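Local coordinates for protein MstE (Scytonema sp. PCC 10023, PDB 6SBF) that probably cyclises linear isoprenoid precursors into complex merosterol-type ring scaffolds, as a monodomain class II terpene cyclase built on an alpha6-alpha6 barrel, at residues L21-N26 with W294-Q299; V32-E37 with R300-W305; T62-T67 with T353-N358. The protein carries 1 engineered substitution. One frame throughout, in Å; residues are numbered along the deposited sequence. Where two conformers were deposited one is given.

Contact 1 (L21-N26 with W294-Q299); sequences LNQLSN and WLLEQQ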
loop_
_atom_site.group_PDB
_atom_site.type_symbol
_atom_site.label_atom_id
_atom_site.label_comp_id
_atom_site.label_asym_id
_atom_site.label_seq_id
_atom_site.Cartn_x
_atom_site.Cartn_y
_atom_site.Cartn_z
ATOM N N LEU A 21 14.871 -10.129 -19.040
ATOM C CA LEU A 21 14.065 -8.937 -19.366
ATOM C C LEU A 21 12.772 -9.342 -20.065
ATOM O O LEU A 21 11.716 -8.808 -19.725
ATOM C CB LEU A 21 14.870 -7.979 -20.223
ATOM C CG LEU A 21 14.203 -6.626 -20.452
ATOM C CD1 LEU A 21 13.951 -5.857 -19.163
ATOM C CD2 LEU A 21 15.040 -5.806 -21.407
ATOM N N ASN A 22 12.862 -10.267 -21.017
ATOM C CA ASN A 22 11.697 -10.811 -21.736
ATOM C C ASN A 22 10.732 -11.504 -20.757
ATOM O O ASN A 22 9.501 -11.360 -20.892
ATOM C CB ASN A 22 12.224 -11.786 -22.784
ATOM C CG ASN A 22 11.315 -11.984 -23.963
ATOM O OD1 ASN A 22 10.089 -12.085 -23.863
ATOM N ND2 ASN A 22 11.970 -12.096 -25.078
ATOM N N GLN A 23 11.288 -12.271 -19.802
ATOM C CA GLN A 23 10.366 -12.906 -18.816
ATOM C C GLN A 23 9.712 -11.838 -17.948
ATOM O O GLN A 23 8.524 -11.985 -17.593
ATOM C CB GLN A 23 11.060 -13.988 -18.011
ATOM C CG GLN A 23 10.092 -14.663 -17.083
ATOM C CD GLN A 23 8.976 -15.359 -17.766
ATOM O OE1 GLN A 23 9.121 -15.749 -18.931
ATOM N NE2 GLN A 23 7.855 -15.461 -17.044
ATOM N N LEU A 24 10.445 -10.771 -17.570
ATOM C CA LEU A 24 9.789 -9.672 -16.860
ATOM C C LEU A 24 8.624 -9.149 -17.691
ATOM O O LEU A 24 7.552 -8.883 -17.154
ATOM C CB LEU A 24 10.789 -8.564 -16.564
ATOM C CG LEU A 24 11.537 -8.763 -15.284
ATOM C CD1 LEU A 24 12.812 -7.962 -15.297
ATOM C CD2 LEU A 24 10.659 -8.402 -14.088
ATOM N N SER A 25 8.843 -8.911 -18.986
ATOM C CA SER A 25 7.737 -8.413 -19.857
ATOM C C SER A 25 6.564 -9.396 -19.783
ATOM O O SER A 25 5.424 -8.966 -19.614
ATOM C CB SER A 25 8.188 -8.213 -21.286
ATOM O OG SER A 25 9.235 -7.252 -21.320
ATOM N N ASN A 26 6.842 -10.670 -19.988
ATOM C CA ASN A 26 5.774 -11.699 -20.060
ATOM C C ASN A 26 5.005 -11.759 -18.729
ATOM O O ASN A 26 3.758 -11.869 -18.724
ATOM C CB ASN A 26 6.336 -13.035 -20.510
ATOM C CG ASN A 26 6.771 -13.018 -21.979
ATOM O OD1 ASN A 26 6.455 -12.050 -22.690
ATOM N ND2 ASN A 26 7.575 -13.998 -22.370
ATOM N N TRP A 294 12.854 -14.501 -7.774
ATOM C CA TRP A 294 11.934 -15.262 -6.917
ATOM C C TRP A 294 10.485 -14.882 -7.251
ATOM O O TRP A 294 9.627 -15.765 -7.390
ATOM C CB TRP A 294 12.265 -14.992 -5.455
ATOM C CG TRP A 294 11.398 -15.801 -4.539
ATOM C CD1 TRP A 294 11.598 -17.096 -4.164
ATOM C CD2 TRP A 294 10.234 -15.321 -3.857
ATOM N NE1 TRP A 294 10.590 -17.454 -3.297
ATOM C CE2 TRP A 294 9.764 -16.388 -3.057
ATOM C CE3 TRP A 294 9.556 -14.101 -3.797
ATOM C CZ2 TRP A 294 8.633 -16.264 -2.262
ATOM C CZ3 TRP A 294 8.443 -13.961 -2.999
ATOM C CH2 TRP A 294 7.994 -15.032 -2.227
ATOM N N LEU A 295 10.239 -13.579 -7.442
ATOM C CA LEU A 295 8.849 -13.180 -7.782
ATOM C C LEU A 295 8.458 -13.782 -9.157
ATOM O O LEU A 295 7.314 -14.248 -9.299
ATOM C CB LEU A 295 8.743 -11.647 -7.784
ATOM C CG LEU A 295 8.804 -11.018 -6.409
ATOM C CD1 LEU A 295 9.003 -9.496 -6.501
ATOM C CD2 LEU A 295 7.555 -11.308 -5.612
ATOM N N LEU A 296 9.374 -13.802 -10.124
ATOM C CA LEU A 296 9.037 -14.423 -11.411
ATOM C C LEU A 296 8.651 -15.900 -11.204
ATOM O O LEU A 296 7.684 -16.372 -11.807
ATOM C CB LEU A 296 10.172 -14.313 -12.431
ATOM C CG LEU A 296 10.502 -12.903 -12.867
ATOM C CD1 LEU A 296 11.744 -12.888 -13.759
ATOM C CD2 LEU A 296 9.339 -12.287 -13.577
ATOM N N GLU A 297 9.412 -16.612 -10.373
ATOM C CA GLU A 297 9.146 -18.061 -10.142
ATOM C C GLU A 297 7.823 -18.297 -9.413
ATOM O O GLU A 297 7.198 -19.337 -9.701
ATOM C CB GLU A 297 10.329 -18.748 -9.417
ATOM C CG GLU A 297 10.133 -20.250 -9.158
ATOM C CD GLU A 297 11.435 -20.988 -8.896
ATOM O OE1 GLU A 297 11.420 -22.241 -8.969
ATOM O OE2 GLU A 297 12.458 -20.306 -8.610
ATOM N N GLN A 298 7.411 -17.364 -8.562
ATOM C CA GLN A 298 6.204 -17.506 -7.709
ATOM C C GLN A 298 4.927 -17.211 -8.462
ATOM O O GLN A 298 3.869 -17.494 -7.943
ATOM C CB GLN A 298 6.306 -16.651 -6.450
ATOM C CG GLN A 298 7.465 -17.054 -5.536
ATOM C CD GLN A 298 7.311 -18.470 -5.011
ATOM O OE1 GLN A 298 6.289 -18.806 -4.489
ATOM N NE2 GLN A 298 8.317 -19.307 -5.182
ATOM N N GLN A 299 5.002 -16.569 -9.633
ATOM C CA GLN A 299 3.747 -16.165 -10.313
ATOM C C GLN A 299 2.928 -17.417 -10.632
ATOM O O GLN A 299 3.485 -18.424 -11.082
ATOM C CB GLN A 299 4.106 -15.402 -11.581
ATOM C CG GLN A 299 2.896 -14.693 -12.198
ATOM C CD GLN A 299 3.309 -13.778 -13.349
ATOM O OE1 GLN A 299 4.418 -13.925 -13.880
ATOM N NE2 GLN A 299 2.442 -12.818 -13.663
HETATM O O HOH W 1 6.723 -15.327 -14.202
#
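In this alpha-alpha barrel, Leu-296 packs against Gln-23 and Leu-24, joining helix 18-37 to the late part of helix 282-298. Residues 294-299 carry the middle of a QW motif, the sequence signature of squalene-hopene cyclases, from the aromatic Trp-294 to the glutamine Gln-299. The two methyls of Leu-296 divide the work. Leu-296 CD1 meets the aliphatic stem of Gln-23, 4.1 Å from CG, as the two side chains run antiparallel alongside each other. Leu-296 CD2 meets Leu-24 CD2 at 4.1 Å, the leucines roughly perpendicular. Leu-24 sets out away from the partner helix and comes back only through its branch. It also packs on Leu-360, so the small apolar patch continues toward helix 350-363.

Beside the apolar patch, Gln-23 has CG anti to its own N (chi1 -177°) and then bends at chi2, which brings its amide round to the polar end of the contact. Gln-299 holds its OE1 there, where Ser-27 OG also bonds to it. No direct hydrogen bond crosses. A single water makes the bridge: it accepts from Gln-23 NE2 (3.1 Å) and donates to Leu-296 O (2.8 Å) and to Gln-299 OE1 (2.7 Å).

Contact 2 (V32-E37 with R300-W305); sequences VAFLLE and RPNGSW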
loop_
_atom_site.group_PDB
_atom_site.type_symbol
_atom_site.label_atom_id
_atom_site.label_comp_id
_atom_site.label_asym_id
_atom_site.label_seq_id
_atom_site.Cartn_x
_atom_site.Cartn_y
_atom_site.Cartn_z
ATOM N N VAL A 32 -1.026 -7.901 -15.725
ATOM C CA VAL A 32 -1.935 -6.829 -16.158
ATOM C C VAL A 32 -3.221 -7.464 -16.732
ATOM O O VAL A 32 -4.333 -6.955 -16.447
ATOM C CB VAL A 32 -1.233 -5.943 -17.190
ATOM C CG1 VAL A 32 -2.209 -5.051 -17.925
ATOM C CG2 VAL A 32 -0.118 -5.142 -16.527
ATOM N N ALA A 33 -3.084 -8.520 -17.541
ATOM C CA ALA A 33 -4.313 -9.150 -18.093
ATOM C C ALA A 33 -5.187 -9.680 -16.929
ATOM O O ALA A 33 -6.433 -9.527 -16.925
ATOM C CB ALA A 33 -3.959 -10.276 -19.044
ATOM N N PHE A 34 -4.573 -10.344 -15.949
ATOM C CA PHE A 34 -5.336 -10.837 -14.769
ATOM C C PHE A 34 -6.068 -9.688 -14.101
ATOM O O PHE A 34 -7.268 -9.769 -13.819
ATOM C CB PHE A 34 -4.389 -11.514 -13.773
ATOM C CG PHE A 34 -5.013 -11.820 -12.431
ATOM C CD1 PHE A 34 -5.763 -12.966 -12.244
ATOM C CD2 PHE A 34 -4.914 -10.917 -11.397
ATOM C CE1 PHE A 34 -6.388 -13.197 -11.028
ATOM C CE2 PHE A 34 -5.536 -11.155 -10.177
ATOM C CZ PHE A 34 -6.302 -12.274 -10.026
ATOM N N LEU A 35 -5.358 -8.565 -13.882
ATOM C CA LEU A 35 -5.968 -7.460 -13.156
ATOM C C LEU A 35 -7.101 -6.854 -13.985
ATOM O O LEU A 35 -8.135 -6.494 -13.391
ATOM C CB LEU A 35 -4.920 -6.429 -12.788
ATOM C CG LEU A 35 -3.944 -6.837 -11.710
ATOM C CD1 LEU A 35 -2.780 -5.898 -11.615
ATOM C CD2 LEU A 35 -4.607 -6.881 -10.358
ATOM N N LEU A 36 -6.931 -6.646 -15.290
ATOM C CA LEU A 36 -8.011 -6.006 -16.065
ATOM C C LEU A 36 -9.234 -6.924 -16.108
ATOM O O LEU A 36 -10.374 -6.422 -15.994
ATOM C CB LEU A 36 -7.541 -5.630 -17.460
ATOM C CG LEU A 36 -6.463 -4.556 -17.488
ATOM C CD1 LEU A 36 -5.938 -4.392 -18.897
ATOM C CD2 LEU A 36 -7.000 -3.252 -16.957
ATOM N N GLU A 37 -9.008 -8.231 -16.257
ATOM C CA GLU A 37 -10.141 -9.204 -16.285
ATOM C C GLU A 37 -10.863 -9.268 -14.932
ATOM O O GLU A 37 -12.048 -9.601 -14.893
ATOM C CB GLU A 37 -9.651 -10.579 -16.734
ATOM C CG GLU A 37 -10.728 -11.641 -16.777
ATOM C CD GLU A 37 -11.920 -11.347 -17.644
ATOM O OE1 GLU A 37 -13.015 -11.859 -17.321
ATOM O OE2 GLU A 37 -11.751 -10.617 -18.638
ATOM N N ARG A 300 1.616 -17.308 -10.450
ATOM C CA ARG A 300 0.665 -18.379 -10.798
ATOM C C ARG A 300 0.357 -18.358 -12.296
ATOM O O ARG A 300 0.543 -17.373 -13.010
ATOM C CB ARG A 300 -0.606 -18.228 -9.957
ATOM C CG ARG A 300 -0.276 -18.382 -8.470
ATOM C CD ARG A 300 -1.400 -18.681 -7.539
ATOM N NE ARG A 300 -2.162 -17.462 -7.471
ATOM C CZ ARG A 300 -3.025 -17.174 -6.503
ATOM N NH1 ARG A 300 -3.236 -18.057 -5.524
ATOM N NH2 ARG A 300 -3.703 -16.051 -6.577
ATOM N N PRO A 301 -0.166 -19.483 -12.846
ATOM C CA PRO A 301 -0.418 -19.591 -14.281
ATOM C C PRO A 301 -1.382 -18.534 -14.827
ATOM O O PRO A 301 -1.250 -18.158 -15.982
ATOM C CB PRO A 301 -1.066 -20.961 -14.435
ATOM C CG PRO A 301 -0.385 -21.735 -13.351
ATOM C CD PRO A 301 -0.301 -20.785 -12.176
ATOM N N ASN A 302 -2.314 -18.062 -14.009
ATOM C CA ASN A 302 -3.320 -17.050 -14.384
ATOM C C ASN A 302 -2.763 -15.622 -14.330
ATOM O O ASN A 302 -3.529 -14.690 -14.621
ATOM C CB ASN A 302 -4.621 -17.169 -13.607
ATOM C CG ASN A 302 -4.552 -16.752 -12.163
ATOM O OD1 ASN A 302 -3.470 -16.376 -11.699
ATOM N ND2 ASN A 302 -5.705 -16.785 -11.514
ATOM N N GLY A 303 -1.480 -15.461 -13.965
ATOM C CA GLY A 303 -0.809 -14.153 -13.925
ATOM C C GLY A 303 -0.794 -13.522 -12.550
ATOM O O GLY A 303 -0.127 -12.513 -12.378
ATOM N N SER A 304 -1.552 -14.045 -11.584
ATOM C CA SER A 304 -1.620 -13.500 -10.220
ATOM C C SER A 304 -0.458 -14.029 -9.367
ATOM O O SER A 304 0.234 -14.970 -9.755
ATOM C CB SER A 304 -2.923 -13.854 -9.584
ATOM O OG SER A 304 -3.010 -15.258 -9.302
ATOM N N TRP A 305 -0.286 -13.387 -8.236
ATOM C CA TRP A 305 0.560 -13.948 -7.169
ATOM C C TRP A 305 -0.374 -14.320 -5.999
ATOM O O TRP A 305 -1.418 -13.706 -5.820
ATOM C CB TRP A 305 1.640 -12.971 -6.698
ATOM C CG TRP A 305 2.813 -12.895 -7.603
ATOM C CD1 TRP A 305 3.959 -13.587 -7.506
ATOM C CD2 TRP A 305 2.921 -12.117 -8.822
ATOM N NE1 TRP A 305 4.760 -13.381 -8.567
ATOM C CE2 TRP A 305 4.169 -12.440 -9.372
ATOM C CE3 TRP A 305 2.136 -11.173 -9.472
ATOM C CZ2 TRP A 305 4.645 -11.858 -10.567
ATOM C CZ3 TRP A 305 2.597 -10.566 -10.630
ATOM C CH2 TRP A 305 3.839 -10.908 -11.153
#
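Ser-304 CB lies over one face of the Phe-34 ring, 3.6 Å from its centroid and 7° off the normal, a CH-pi contact. The amide of Asn-302 approaches obliquely, its plane turned 46° from the ring, with ND2 3.7 Å from Phe-34 CE1. At the root of the side chain, Phe-34 CB is 3.4 Å from Asn-302 O. A third flat group, the guanidinium of Arg-300, has Ser-304 at its edge: NE and NH2 both point at the one OG, 3.0 and 2.9 Å away and close to the guanidinium plane.

Phe-34 thus ties helix 18-37 to the loop that completes the QW motif: the type I turn from Arg-300 to Gly-303 ends on the glycine of the motif, and Trp-305 follows two residues on. Gly-303 has a positive phi (97°), and with no side chain its backbone packs against Phe-34 CB. An Asx turn holds the next residue. Asn-302 OD1 accepts from Ser-304 N, the donor lying above the carbonyl plane, and from Ser-304 OG at 2.7 Å, this time in plane on a lone pair. Ser-304 OG donates to Asn-302 while accepting from both Arg-300 nitrogens, which fixes the rotation of OG; CB is held over the ring by the backbone, itself held by the Ser-304 N bond. Arg-300 NH2 has a second partner in Ser-349 OG.

Contact 3 (T62-T67 with T353-N358); sequences TAYVGT and TATVVN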
loop_
_atom_site.group_PDB
_atom_site.type_symbol
_atom_site.label_atom_id
_atom_site.label_comp_id
_atom_site.label_asym_id
_atom_site.label_seq_id
_atom_site.Cartn_x
_atom_site.Cartn_y
_atom_site.Cartn_z
ATOM N N THR A 62 -9.531 0.066 -5.578
ATOM C CA THR A 62 -9.427 0.635 -6.955
ATOM C C THR A 62 -8.424 1.789 -6.980
ATOM O O THR A 62 -7.638 1.859 -7.933
ATOM C CB THR A 62 -10.835 0.992 -7.416
ATOM O OG1 THR A 62 -11.566 -0.211 -7.645
ATOM C CG2 THR A 62 -10.841 1.790 -8.699
ATOM N N ALA A 63 -8.456 2.647 -5.991
ATOM C CA ALA A 63 -7.489 3.773 -5.915
ATOM C C ALA A 63 -6.072 3.193 -5.850
ATOM O O ALA A 63 -5.126 3.703 -6.504
ATOM C CB ALA A 63 -7.814 4.676 -4.744
ATOM N N TYR A 64 -5.871 2.175 -4.982
ATOM C CA TYR A 64 -4.553 1.555 -4.794
ATOM C C TYR A 64 -4.088 0.884 -6.087
ATOM O O TYR A 64 -2.965 1.083 -6.545
ATOM C CB TYR A 64 -4.599 0.614 -3.609
ATOM C CG TYR A 64 -3.307 -0.113 -3.336
ATOM C CD1 TYR A 64 -2.999 -1.330 -3.891
ATOM C CD2 TYR A 64 -2.386 0.451 -2.472
ATOM C CE1 TYR A 64 -1.854 -2.045 -3.566
ATOM C CE2 TYR A 64 -1.225 -0.251 -2.154
ATOM C CZ TYR A 64 -0.955 -1.498 -2.670
ATOM O OH TYR A 64 0.185 -2.198 -2.342
ATOM N N VAL A 65 -4.920 0.018 -6.629
ATOM C CA VAL A 65 -4.546 -0.751 -7.840
ATOM C C VAL A 65 -4.286 0.238 -8.991
ATOM O O VAL A 65 -3.329 0.012 -9.733
ATOM C CB VAL A 65 -5.592 -1.808 -8.175
ATOM C CG1 VAL A 65 -5.306 -2.452 -9.512
ATOM C CG2 VAL A 65 -5.661 -2.872 -7.098
ATOM N N GLY A 66 -5.149 1.218 -9.141
ATOM C CA GLY A 66 -4.927 2.190 -10.224
ATOM C C GLY A 66 -3.604 2.887 -10.044
ATOM O O GLY A 66 -2.851 3.034 -11.029
ATOM N N THR A 67 -3.260 3.286 -8.818
ATOM C CA THR A 67 -1.963 3.941 -8.576
ATOM C C THR A 67 -0.840 2.955 -8.923
ATOM O O THR A 67 0.187 3.351 -9.541
ATOM C CB THR A 67 -1.900 4.453 -7.128
ATOM O OG1 THR A 67 -2.911 5.429 -6.895
ATOM C CG2 THR A 67 -0.537 5.069 -6.824
ATOM N N THR A 353 -1.310 -8.808 -6.284
ATOM C CA THR A 353 -0.821 -8.841 -7.671
ATOM C C THR A 353 -0.467 -7.429 -8.170
ATOM O O THR A 353 0.557 -7.281 -8.832
ATOM C CB THR A 353 -1.875 -9.531 -8.548
ATOM O OG1 THR A 353 -1.988 -10.903 -8.131
ATOM C CG2 THR A 353 -1.446 -9.558 -9.998
ATOM N N ALA A 354 -1.303 -6.460 -7.868
ATOM C CA ALA A 354 -0.992 -5.087 -8.298
ATOM C C ALA A 354 0.317 -4.612 -7.677
ATOM O O ALA A 354 1.090 -3.906 -8.331
ATOM C CB ALA A 354 -2.153 -4.193 -7.951
ATOM N N THR A 355 0.519 -4.936 -6.406
ATOM C CA THR A 355 1.755 -4.542 -5.728
ATOM C C THR A 355 2.954 -5.163 -6.420
ATOM O O THR A 355 3.988 -4.469 -6.664
ATOM C CB THR A 355 1.683 -4.972 -4.264
ATOM O OG1 THR A 355 0.503 -4.512 -3.598
ATOM C CG2 THR A 355 2.881 -4.448 -3.514
ATOM N N VAL A 356 2.911 -6.454 -6.658
ATOM C CA VAL A 356 4.025 -7.171 -7.274
ATOM C C VAL A 356 4.302 -6.583 -8.655
ATOM O O VAL A 356 5.488 -6.308 -8.990
ATOM C CB VAL A 356 3.832 -8.692 -7.327
ATOM C CG1 VAL A 356 4.954 -9.348 -8.100
ATOM C CG2 VAL A 356 3.638 -9.259 -5.907
ATOM N N VAL A 357 3.278 -6.431 -9.480
ATOM C CA VAL A 357 3.558 -6.000 -10.876
ATOM C C VAL A 357 4.170 -4.586 -10.826
ATOM O O VAL A 357 5.122 -4.301 -11.583
ATOM C CB VAL A 357 2.322 -6.171 -11.765
ATOM C CG1 VAL A 357 1.357 -5.142 -11.421
ATOM C CG2 VAL A 357 2.765 -6.158 -13.206
ATOM N N ASN A 358 3.722 -3.712 -9.938
ATOM C CA ASN A 358 4.327 -2.381 -9.823
ATOM C C ASN A 358 5.825 -2.479 -9.503
ATOM O O ASN A 358 6.674 -1.793 -10.100
ATOM C CB ASN A 358 3.557 -1.565 -8.828
ATOM C CG ASN A 358 4.244 -0.286 -8.463
ATOM O OD1 ASN A 358 5.160 -0.295 -7.659
ATOM N ND2 ASN A 358 3.765 0.821 -9.012
#
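Tyr-64 and Ala-354 bury equal surface here, with Thr-355 next, and together they span a buried interface between helix 59-69 and helix 350-363. The two segments run nearly parallel, their axes crossing at 19° and approaching to 9.3 Å, which is consistent with two helices of the same layer of the alpha-alpha barrel, since inner and outer helices run antiparallel.

Ala-354 supplies the close-packed point. Its methyl faces helix 59-69 and sits in the fork of Val-65, 3.8 Å from CG2 and 3.9 Å from CG1. The small side chain lets the backbones come close, Val-65 CA to Ala-354 CA being 5.6 Å. Tyr-64 works differently. With CG anti to the backbone N (chi1 179°), the ring reaches across to helix 350-363 alongside this apolar pair and delivers its hydroxyl to Thr-355. Tyr-64 OH donates to Thr-355 OG1 at 2.7 Å, and the threonine oxygen lies in the plane of the ring at its edge, 3.4 Å from Tyr-64 CE1. Around the ring, Phe-351 stacks and Trp-114 meets it edge-to-face.

At the far end Asn-358 points toward helix 59-69, but its ND2 goes to Met-68 O, just past the segment, rather than to Thr-67 O, 4.4 Å away.

The polar chemistry is a short chain of bonds: the phenol donates a hydrogen bond to Thr-355 OG1, whose hydroxyl donates to Phe-351 O, one turn back in its own helix. A weak bond from Trp-270 NE1 also reaches Tyr-64 OH. Both buried hydroxyls thus have partners, and the phenol is pinned at its oxygen while aromatic neighbours hold its ring, a combination that should leave Tyr-64 little freedom to turn.

From the N terminus, helix 18-37 provides the first half of contact 1 and then of contact 2, and helix 59-69 follows with the first half of contact 3. The partners come near the C-terminal end in the same order: 294-299, 300-305, 353-358. Each contact thus closes a loop of more than 260 residues, and every pair of loops crosses. Trp-305 ties the three together. Trp-305 NE1 bonds to Leu-295 O (2.8 Å), Trp-305 N to Thr-353 OG1 (3.0 Å), and the indole packs on Val-356. The chain's N-terminal helices are thereby fastened to helix 282-298, the loop after it and helix 350-363, bringing the two ends of the fold side by side.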